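Local atomic coordinates of hypothetical protein, IPT/TIG domain protein (Bacteroides ovatus, PDB entry 4HW6), a protein that is of unknown function but probably binds nutrients, perhaps carbohydrates, pairing an IPT/TIG domain with a six-bladed beta-propeller. Residues Val343-Glu346 / Ala347-Gly350. Residues are numbered along the deposited sequence; the frame is centred on the assembly and turned at random.
Sequences VKNE and AYAG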
loop_
_atom_site.group_PDB
_atom_site.type_symbol
_atom_site.label_atom_id
_atom_site.label_comp_id
_atom_site.label_asym_id
_atom_site.label_seq_id
_atom_site.Cartn_x
_atom_site.Cartn_y
_atom_site.Cartn_z
ATOM N N VAL A 343 7.346 4.726 1.163
ATOM C CA VAL A 343 6.899 4.127 2.398
ATOM C C VAL A 343 8.035 4.165 3.418
ATOM O O VAL A 343 9.165 3.751 3.129
ATOM C CB VAL A 343 6.415 2.674 2.158
ATOM C CG1 VAL A 343 6.006 2.031 3.465
ATOM C CG2 VAL A 343 5.265 2.653 1.163
ATOM N N LYS A 344 7.740 4.681 4.605
ATOM C CA LYS A 344 8.751 4.804 5.664
ATOM C C LYS A 344 9.308 3.444 6.067
ATOM O O LYS A 344 8.558 2.481 6.250
ATOM C CB LYS A 344 8.164 5.528 6.881
ATOM C CG LYS A 344 9.180 6.322 7.687
ATOM C CD LYS A 344 8.491 7.381 8.543
ATOM C CE LYS A 344 9.355 8.616 8.737
ATOM N NZ LYS A 344 8.739 9.570 9.703
ATOM N N ASN A 345 10.630 3.352 6.155
ATOM C CA ASN A 345 11.292 2.152 6.634
ATOM C C ASN A 345 11.949 2.495 7.975
ATOM O O ASN A 345 12.875 3.309 8.053
ATOM C CB ASN A 345 12.328 1.662 5.621
ATOM C CG ASN A 345 12.982 0.360 6.025
ATOM O OD1 ASN A 345 12.984 -0.016 7.200
ATOM N ND2 ASN A 345 13.555 -0.328 5.062
ATOM N N GLU A 346 11.462 1.869 9.043
ATOM C CA GLU A 346 11.998 2.129 10.384
ATOM C C GLU A 346 13.479 1.772 10.554
ATOM O O GLU A 346 14.164 2.393 11.354
ATOM C CB GLU A 346 11.128 1.445 11.453
ATOM C CG GLU A 346 9.765 2.117 11.630
ATOM C CD GLU A 346 9.876 3.605 11.978
ATOM O OE1 GLU A 346 10.596 3.941 12.949
ATOM O OE2 GLU A 346 9.253 4.441 11.275
ATOM N N ALA A 347 13.986 0.819 9.773
ATOM C CA ALA A 347 15.416 0.561 9.731
ATOM C C ALA A 347 16.254 1.776 9.283
ATOM O O ALA A 347 17.433 1.844 9.580
ATOM C CB ALA A 347 15.714 -0.638 8.849
ATOM N N TYR A 348 15.650 2.726 8.572
ATOM C CA TYR A 348 16.356 3.923 8.111
ATOM C C TYR A 348 16.193 5.123 9.046
ATOM O O TYR A 348 16.585 6.235 8.677
ATOM C CB TYR A 348 15.837 4.376 6.744
ATOM C CG TYR A 348 15.888 3.358 5.608
ATOM C CD1 TYR A 348 16.711 2.228 5.671
ATOM C CD2 TYR A 348 15.151 3.571 4.445
ATOM C CE1 TYR A 348 16.763 1.319 4.617
ATOM C CE2 TYR A 348 15.197 2.667 3.399
ATOM C CZ TYR A 348 15.999 1.536 3.498
ATOM O OH TYR A 348 16.032 0.657 2.422
ATOM N N ALA A 349 15.597 4.921 10.220
ATOM C CA ALA A 349 15.324 6.027 11.151
ATOM C C ALA A 349 16.577 6.869 11.369
ATOM O O ALA A 349 17.646 6.349 11.715
ATOM C CB ALA A 349 14.802 5.498 12.489
ATOM N N GLY A 350 16.435 8.169 11.129
ATOM C CA GLY A 350 17.510 9.135 11.314
ATOM C C GLY A 350 18.459 9.306 10.146
ATOM O O GLY A 350 19.355 10.134 10.199
#
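Asn345 and Tyr348 meet in a local 3-10 turn on the surface of the beta-propeller, where the chain leaves strand 337-344, an edge strand of its sheet, on the way to strand 355-361. Two successive backbone bonds wind the turn: the N-H of Tyr348 reaches the carbonyl O of Asn345 at 2.9 Å, and that of Ala349 reaches Glu346 O at 3.1 Å. At its start, Asn345 OD1 accepts the N-H of Ala347 (2.9 Å), the donor lying 35° out of the plane of the side-chain amide. This O(i) to N(i+2) link is an Asx turn, set beside the 3-10 bond that Asn345 accepts from Tyr348 through its main chain. Its CG stands anti to the backbone N (chi1 -176°), which turns the amide back over the following residues. CB and ND2 of Asn345 lie over one face of the Tyr348 ring while OD1 is directed to Ala347: CB is 3.9 Å from the ring centroid in a CH-pi contact, and ND2 sits 3.4 Å from CZ, toward the rim. Amide and ring planes are 33° apart. Beyond the turn, Asp356 of the neighbouring strand takes a hydrogen bond from Asn345 ND2 through OD2 and pairs with Tyr348 OH through OD1. Replacing Tyr348 by an alanine would probably uncover one side of the Asn345 amide and leave Asp356 OD1 without its hydroxyl partner. With OD1 held by Ala347 and ND2 by Asp356, the amide has its flip state fixed, and one carboxylate ties both the asparagine and the tyrosine to the adjacent strand.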